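Local atomic coordinates of hypothetical protein Atu2684 (Agrobacterium tumefaciens, PDB entry 2AXO), a protein that is of unknown function but has a thioredoxin-like domain with a disulfide in a CxxC motif, which is consistent with a role in thiol-disulfide chemistry. Residues L48-G53 with P59-L64; D205-G210 with V226-K231; A118-R123 with R132-R137. One frame throughout, in Å; residues are numbered along the deposited sequence.

In the fold
Contacts 1 and 3 are buried and belong to the thioredoxin-like part of the chain; contact 2 lies at the surface. Contact 1 sets helix 58-70 against strand 45-50, and contact 3 sets helix 131-143 against strand 117-120. These two strands are neighbours in one mixed sheet, and the two contacts touch where Phe-49 CE1 packs on Ile-119 CG1. Contact 2 joins strand 196-212, an outermost strand of a separate antiparallel sheet, to helix 223-229; the centres of contacts 2 and 3 lie about 25 Å apart. The chemistry follows place: contact 3 is apolar, contact 1 mixes leucine packing with a gripped carboxylate, and contact 2 is a lysine with two polar partners.

Contact 1 (L48-G53 with P59-L64); sequences LFTSQG and PADEAL
Thr-50 carries OG1 trans to its backbone N (chi1 179°), and Asp-61 folds CG back beside its own N (chi1 -61°); the two torsions bring hydroxyl and carboxylate together between strand 45-50 and helix 58-70. This is the first beta-alpha step of the thioredoxin-like fold, part of the beta-alpha-beta unit that continues into strand 74-79, and the loop between the segments carries the Cys-54/Cys-57 disulfide of the CxxC motif. The short strand and helix axes run roughly antiparallel, at 147°, and approach to 9.4 Å. Thr-50 OG1 donates to Asp-61 OD1 over 2.9 Å, meeting the syn lone pair of that oxygen. The other oxygen, Asp-61 OD2, receives a hydrogen bond from a water at 2.8 Å, and the same water donates to Ser-51 O. Both carboxylate oxygens are therefore held from the first segment, one directly and one through water, which restrains rotation of the group. Tyr-199 of strand 196-212 packs on Asp-61, and Thr-50 also touches Cys-57, so the polar link lies close to the disulfide. Deeper in, Leu-48 spreads its two methyls over the helix. Leu-48 CD1 abuts Ala-60 CB at 3.8 Å, while Leu-48 CD2 lies 3.6 Å from Ala-60 O, a carbonyl already engaged by Leu-64 N within the helix. Leu-48 CD2 also meets Leu-64 CD2 at 3.9 Å and borders the Asp-61 carboxylate, where the leucine and aspartate side chains cross at about a right angle. Beyond the strand the chain bends in an ST turn, closed by Gly-53 N donating to Ser-51 OG at 3.1 Å.

Contact 2 (D205-G210 with V226-K231); sequences DVQTVG and VAKVKK
Asp-205 and Lys-228 form a salt bridge, with OD2 of the aspartate 2.9 Å from NZ of the lysine. It is one-pronged: of the two carboxylate oxygens NZ meets OD2 alone, and Asp-205 OD1 stays 5.0 Å from Lys-228 NZ. A weak hydrogen bond also runs from Lys-228 NZ to Gln-207 OE1 at 3.4 Å. Asp-205 and Gln-207 stand two residues apart on strand 196-212 and both direct their side chains at helix 223-229, so the ammonium is shared between a carboxylate and an amide oxygen. The Gln-207 chain, extended beyond CG, and the lysine approach from opposite directions. Lys-228 bends at chi3 (-63°) on its way to the pair. Tyr-178 of the adjoining strand 172-186 adds a cation-pi interaction with the same lysine and also touches Asp-205. Farther out, each element packs on apolar neighbours: Val-209 on Val-219 and Leu-221 of strand 217-221, Val-226 and Val-229 of the helix on Phe-156. The segments bury merely 85 Å² together, and every touching residue is partly exposed. Such a link, polar ends meeting with little apolar area shared between the two segments, is probably partly screened by solvent, and between these segments it rests on one lysine.

Contact 3 (A118-R123 with R132-R137); sequences AILNGR and RGIYDR
Leu-120 presses both of its methyls onto helix 131-143, and here the contact is tight. Leu-120 CD2 meets the Ile-134 CG2 methyl at 3.6 Å, the two side chains crossing at about a right angle. The other branch, Leu-120 CD1, sits 3.8 Å from Ile-134 CA and 3.5 Å from Arg-137 CB, so it lies between successive turns of the helix, against backbone as well as side chain. Ile-134 owes its part to its CG2 branch: with chi1 at 42° that methyl stands beside the backbone N and faces the strand, whereas the CG1 arm leads off the contact. Val-126 of strand 124-127 packs against both Leu-120 and Ile-134, while Val-46 and Phe-141 also border the leucine. Strands 117-120 and 124-127 with helix 131-143 make up the beta-beta-alpha half of the thioredoxin-like fold. The two strands are joined by a tight turn in which Arg-123 N donates to Leu-120 O at 2.8 Å. Asn-121 and Gly-122 fill its two central positions with positive phi values, as in a type I' turn. Arg-137 marks the looser border. Only its aliphatic root takes part: besides CB, its CG lies 3.9 Å from Leu-120 CD1, and the chain then bends at chi2 (-44°). The guanidinium group leaves the leucine and is held by a salt bridge from Arg-137 NH2 to Asp-124 OD1. On the far face of the helix Tyr-135 and Asp-136 point away from the strand, the aspartate on the exposed side of the helix, while Tyr-135 OH hydrogen-bonds Asp-72 OD1.

Contact 1 (L48-G53 with P59-L64)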
# COMPACT_ATOMS: atom_id res chain seq x y z
N LEU A 48 4.37 -1.89 15.09
CA LEU A 48 5.35 -1.92 14.02
C LEU A 48 4.83 -2.57 12.75
O LEU A 48 4.28 -3.67 12.77
CB LEU A 48 6.58 -2.70 14.50
CG LEU A 48 7.65 -3.04 13.46
CD1 LEU A 48 8.44 -1.79 13.09
CD2 LEU A 48 8.59 -4.10 14.04
N PHE A 49 4.98 -1.86 11.63
CA PHE A 49 4.58 -2.39 10.34
C PHE A 49 5.89 -2.82 9.70
O PHE A 49 6.81 -2.02 9.53
CB PHE A 49 3.84 -1.33 9.52
CG PHE A 49 2.53 -0.95 10.14
CD1 PHE A 49 2.47 -0.01 11.16
CD2 PHE A 49 1.36 -1.63 9.79
CE1 PHE A 49 1.27 0.25 11.84
CE2 PHE A 49 0.16 -1.38 10.45
CZ PHE A 49 0.12 -0.45 11.48
N THR A 50 5.96 -4.11 9.37
CA THR A 50 7.18 -4.70 8.84
C THR A 50 6.85 -5.80 7.85
O THR A 50 5.70 -5.96 7.46
CB THR A 50 7.99 -5.29 10.02
OG1 THR A 50 9.19 -5.91 9.55
CG2 THR A 50 7.14 -6.32 10.77
N SER A 51 7.86 -6.55 7.44
CA SER A 51 7.68 -7.67 6.51
C SER A 51 8.99 -8.42 6.37
O SER A 51 10.07 -7.83 6.45
CB SER A 51 7.22 -7.18 5.14
OG SER A 51 7.16 -8.27 4.23
N GLN A 52 8.91 -9.72 6.15
CA GLN A 52 10.14 -10.48 5.99
C GLN A 52 10.75 -10.15 4.63
O GLN A 52 11.94 -10.37 4.42
CB GLN A 52 9.88 -11.98 6.12
CG GLN A 52 9.43 -12.67 4.86
CD GLN A 52 9.74 -14.15 4.88
OE1 GLN A 52 10.90 -14.56 4.73
NE2 GLN A 52 8.72 -14.97 5.09
N GLY A 53 9.94 -9.61 3.73
CA GLY A 53 10.43 -9.25 2.41
C GLY A 53 11.11 -7.89 2.38
O GLY A 53 11.67 -7.48 1.36
N PRO A 59 16.29 -4.77 11.72
CA PRO A 59 16.69 -3.94 12.86
C PRO A 59 15.49 -3.51 13.71
O PRO A 59 15.56 -3.50 14.95
CB PRO A 59 17.37 -2.75 12.18
CG PRO A 59 17.97 -3.36 10.97
CD PRO A 59 16.86 -4.25 10.47
N ALA A 60 14.39 -3.17 13.04
CA ALA A 60 13.17 -2.75 13.73
C ALA A 60 12.49 -3.92 14.42
O ALA A 60 11.86 -3.76 15.46
CB ALA A 60 12.21 -2.12 12.73
N ASP A 61 12.62 -5.11 13.82
CA ASP A 61 12.04 -6.31 14.39
C ASP A 61 12.74 -6.63 15.70
O ASP A 61 12.11 -7.05 16.66
CB ASP A 61 12.20 -7.49 13.43
CG ASP A 61 11.50 -7.25 12.10
OD1 ASP A 61 10.38 -6.71 12.11
OD2 ASP A 61 12.07 -7.63 11.06
N GLU A 62 14.06 -6.43 15.72
CA GLU A 62 14.85 -6.69 16.92
C GLU A 62 14.46 -5.69 17.99
O GLU A 62 14.29 -6.04 19.16
CB GLU A 62 16.35 -6.54 16.61
CG GLU A 62 17.25 -6.69 17.84
CD GLU A 62 18.68 -6.24 17.59
OE1 GLU A 62 19.36 -6.83 16.72
OE2 GLU A 62 19.13 -5.28 18.26
N ALA A 63 14.31 -4.43 17.59
CA ALA A 63 13.93 -3.37 18.51
C ALA A 63 12.65 -3.77 19.24
O ALA A 63 12.58 -3.72 20.47
CB ALA A 63 13.71 -2.07 17.74
N LEU A 64 11.64 -4.16 18.47
CA LEU A 64 10.36 -4.56 19.06
C LEU A 64 10.51 -5.75 20.00
O LEU A 64 9.94 -5.76 21.10
CB LEU A 64 9.35 -4.90 17.97
CG LEU A 64 7.93 -5.23 18.44
CD1 LEU A 64 7.27 -3.99 19.04
CD2 LEU A 64 7.12 -5.72 17.25
O HOH W 1 11.95 -8.67 8.50

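Contact 2 (D205-G210 with V226-K231)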
# COMPACT_ATOMS: atom_id res chain seq x y z
N ASP A 205 -5.21 -10.96 13.02
CA ASP A 205 -6.61 -10.56 12.98
C ASP A 205 -6.87 -9.43 13.95
O ASP A 205 -6.34 -9.42 15.06
CB ASP A 205 -7.55 -11.74 13.30
CG ASP A 205 -9.01 -11.39 13.07
OD1 ASP A 205 -9.31 -10.75 12.04
OD2 ASP A 205 -9.86 -11.76 13.91
N VAL A 206 -7.68 -8.47 13.51
CA VAL A 206 -8.02 -7.30 14.32
C VAL A 206 -9.53 -7.12 14.25
O VAL A 206 -10.11 -7.17 13.16
CB VAL A 206 -7.35 -6.02 13.77
CG1 VAL A 206 -7.74 -4.82 14.63
CG2 VAL A 206 -5.84 -6.18 13.72
N GLN A 207 -10.18 -6.93 15.39
CA GLN A 207 -11.63 -6.74 15.40
C GLN A 207 -12.09 -5.82 16.52
O GLN A 207 -11.48 -5.76 17.59
CB GLN A 207 -12.35 -8.09 15.52
CG GLN A 207 -11.99 -8.87 16.76
CD GLN A 207 -12.68 -10.23 16.81
OE1 GLN A 207 -12.71 -10.96 15.82
NE2 GLN A 207 -13.21 -10.58 17.97
N THR A 208 -13.17 -5.11 16.25
CA THR A 208 -13.75 -4.20 17.22
C THR A 208 -14.83 -4.98 17.95
O THR A 208 -15.75 -5.50 17.33
CB THR A 208 -14.37 -2.99 16.52
OG1 THR A 208 -13.34 -2.29 15.80
CG2 THR A 208 -14.99 -2.05 17.54
N VAL A 209 -14.71 -5.06 19.27
CA VAL A 209 -15.65 -5.84 20.07
C VAL A 209 -16.70 -5.03 20.82
O VAL A 209 -17.57 -5.58 21.49
CB VAL A 209 -14.86 -6.72 21.05
CG1 VAL A 209 -15.80 -7.59 21.86
CG2 VAL A 209 -13.89 -7.59 20.27
N GLY A 210 -16.63 -3.71 20.69
CA GLY A 210 -17.60 -2.87 21.37
C GLY A 210 -17.20 -1.41 21.33
O GLY A 210 -16.16 -1.06 20.77
N VAL A 226 -11.34 -17.23 23.12
CA VAL A 226 -10.36 -17.86 24.00
C VAL A 226 -9.39 -18.68 23.15
O VAL A 226 -8.18 -18.60 23.33
CB VAL A 226 -11.05 -18.79 25.02
CG1 VAL A 226 -10.00 -19.54 25.83
CG2 VAL A 226 -11.96 -17.99 25.94
N ALA A 227 -9.94 -19.47 22.23
CA ALA A 227 -9.12 -20.30 21.36
C ALA A 227 -8.12 -19.46 20.56
O ALA A 227 -6.97 -19.86 20.38
CB ALA A 227 -10.01 -21.10 20.41
N LYS A 228 -8.56 -18.30 20.07
CA LYS A 228 -7.67 -17.45 19.30
C LYS A 228 -6.56 -16.85 20.16
O LYS A 228 -5.40 -16.84 19.75
CB LYS A 228 -8.46 -16.33 18.61
CG LYS A 228 -9.50 -16.85 17.64
CD LYS A 228 -9.83 -15.84 16.55
CE LYS A 228 -10.44 -14.57 17.10
NZ LYS A 228 -10.61 -13.59 15.99
N VAL A 229 -6.90 -16.36 21.34
CA VAL A 229 -5.88 -15.79 22.21
C VAL A 229 -4.85 -16.86 22.56
O VAL A 229 -3.65 -16.58 22.64
CB VAL A 229 -6.49 -15.20 23.51
CG1 VAL A 229 -5.40 -14.54 24.33
CG2 VAL A 229 -7.59 -14.20 23.17
N LYS A 230 -5.32 -18.10 22.74
CA LYS A 230 -4.44 -19.21 23.08
C LYS A 230 -3.40 -19.52 22.01
O LYS A 230 -2.42 -20.21 22.28
CB LYS A 230 -5.28 -20.45 23.39
CG LYS A 230 -5.97 -20.42 24.73
CD LYS A 230 -4.95 -20.49 25.86
CE LYS A 230 -5.63 -20.40 27.22
NZ LYS A 230 -4.65 -20.50 28.33
N LYS A 231 -3.63 -19.04 20.79
CA LYS A 231 -2.68 -19.27 19.70
C LYS A 231 -1.45 -18.38 19.87
O LYS A 231 -0.47 -18.52 19.15
CB LYS A 231 -3.33 -18.97 18.34
CG LYS A 231 -4.31 -20.03 17.85
CD LYS A 231 -5.01 -19.59 16.56
CE LYS A 231 -4.03 -19.38 15.41
NZ LYS A 231 -4.73 -18.97 14.17

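Contact 3 (A118-R123 with R132-R137)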
# COMPACT_ATOMS: atom_id res chain seq x y z
N ALA A 118 6.92 2.53 12.87
CA ALA A 118 6.29 2.27 14.15
C ALA A 118 5.31 3.40 14.46
O ALA A 118 5.63 4.57 14.29
CB ALA A 118 7.34 2.16 15.26
N ILE A 119 4.11 3.02 14.88
CA ILE A 119 3.08 3.98 15.24
C ILE A 119 3.03 3.96 16.76
O ILE A 119 2.90 2.89 17.36
CB ILE A 119 1.71 3.57 14.63
CG1 ILE A 119 1.82 3.48 13.10
CG2 ILE A 119 0.64 4.58 15.04
CD1 ILE A 119 2.20 4.79 12.41
N LEU A 120 3.15 5.13 17.39
CA LEU A 120 3.17 5.21 18.84
C LEU A 120 1.87 5.77 19.43
O LEU A 120 1.46 6.88 19.10
CB LEU A 120 4.37 6.05 19.28
CG LEU A 120 5.72 5.71 18.62
CD1 LEU A 120 6.80 6.63 19.17
CD2 LEU A 120 6.10 4.26 18.87
N ASN A 121 1.23 4.99 20.30
CA ASN A 121 -0.04 5.38 20.93
C ASN A 121 -1.06 5.80 19.88
O ASN A 121 -1.99 6.56 20.18
CB ASN A 121 0.15 6.55 21.91
CG ASN A 121 0.90 6.16 23.18
OD1 ASN A 121 1.08 6.99 24.08
ND2 ASN A 121 1.33 4.91 23.26
N GLY A 122 -0.89 5.31 18.66
CA GLY A 122 -1.80 5.66 17.59
C GLY A 122 -1.79 7.14 17.26
O GLY A 122 -2.64 7.61 16.50
N ARG A 123 -0.80 7.86 17.81
CA ARG A 123 -0.67 9.32 17.64
C ARG A 123 0.41 9.84 16.69
O ARG A 123 0.27 10.93 16.15
CB ARG A 123 -0.41 9.97 19.01
CG ARG A 123 -1.54 9.89 20.02
CD ARG A 123 -1.10 10.47 21.37
NE ARG A 123 -2.17 10.43 22.37
CZ ARG A 123 -3.15 11.32 22.47
NH1 ARG A 123 -3.21 12.34 21.63
NH2 ARG A 123 -4.08 11.18 23.41
N ARG A 132 15.60 4.55 20.84
CA ARG A 132 15.67 5.73 21.70
C ARG A 132 14.53 6.69 21.40
O ARG A 132 13.89 7.21 22.31
CB ARG A 132 17.01 6.46 21.51
CG ARG A 132 18.17 5.90 22.32
CD ARG A 132 18.72 4.60 21.74
NE ARG A 132 19.90 4.16 22.47
CZ ARG A 132 20.64 3.09 22.15
NH1 ARG A 132 20.31 2.35 21.10
NH2 ARG A 132 21.70 2.77 22.88
N GLY A 133 14.27 6.92 20.12
CA GLY A 133 13.21 7.83 19.73
C GLY A 133 11.83 7.39 20.20
O GLY A 133 11.04 8.21 20.67
N ILE A 134 11.54 6.10 20.07
CA ILE A 134 10.23 5.61 20.48
C ILE A 134 9.98 5.80 21.97
O ILE A 134 8.95 6.34 22.36
CB ILE A 134 10.05 4.13 20.09
CG1 ILE A 134 11.32 3.35 20.37
CG2 ILE A 134 9.70 4.03 18.61
CD1 ILE A 134 11.34 1.95 19.77
N TYR A 135 10.93 5.38 22.81
CA TYR A 135 10.76 5.56 24.25
C TYR A 135 10.70 7.03 24.64
O TYR A 135 9.91 7.41 25.50
CB TYR A 135 11.88 4.85 25.02
CG TYR A 135 11.59 3.39 25.29
CD1 TYR A 135 10.60 3.01 26.20
CD2 TYR A 135 12.28 2.38 24.61
CE1 TYR A 135 10.30 1.66 26.42
CE2 TYR A 135 11.99 1.04 24.83
CZ TYR A 135 11.00 0.68 25.74
OH TYR A 135 10.72 -0.65 25.95
N ASP A 136 11.53 7.87 24.02
CA ASP A 136 11.52 9.29 24.34
C ASP A 136 10.19 9.91 23.90
O ASP A 136 9.68 10.82 24.55
CB ASP A 136 12.68 10.03 23.64
CG ASP A 136 14.05 9.59 24.14
OD1 ASP A 136 14.19 9.26 25.34
OD2 ASP A 136 15.00 9.58 23.32
N ARG A 137 9.64 9.41 22.80
CA ARG A 137 8.36 9.92 22.30
C ARG A 137 7.26 9.52 23.27
O ARG A 137 6.42 10.34 23.64
CB ARG A 137 8.06 9.35 20.91
CG ARG A 137 7.63 10.38 19.86
CD ARG A 137 6.62 11.38 20.41
NE ARG A 137 6.01 12.19 19.35
CZ ARG A 137 5.21 13.22 19.57
NH1 ARG A 137 4.92 13.59 20.82
NH2 ARG A 137 4.68 13.89 18.55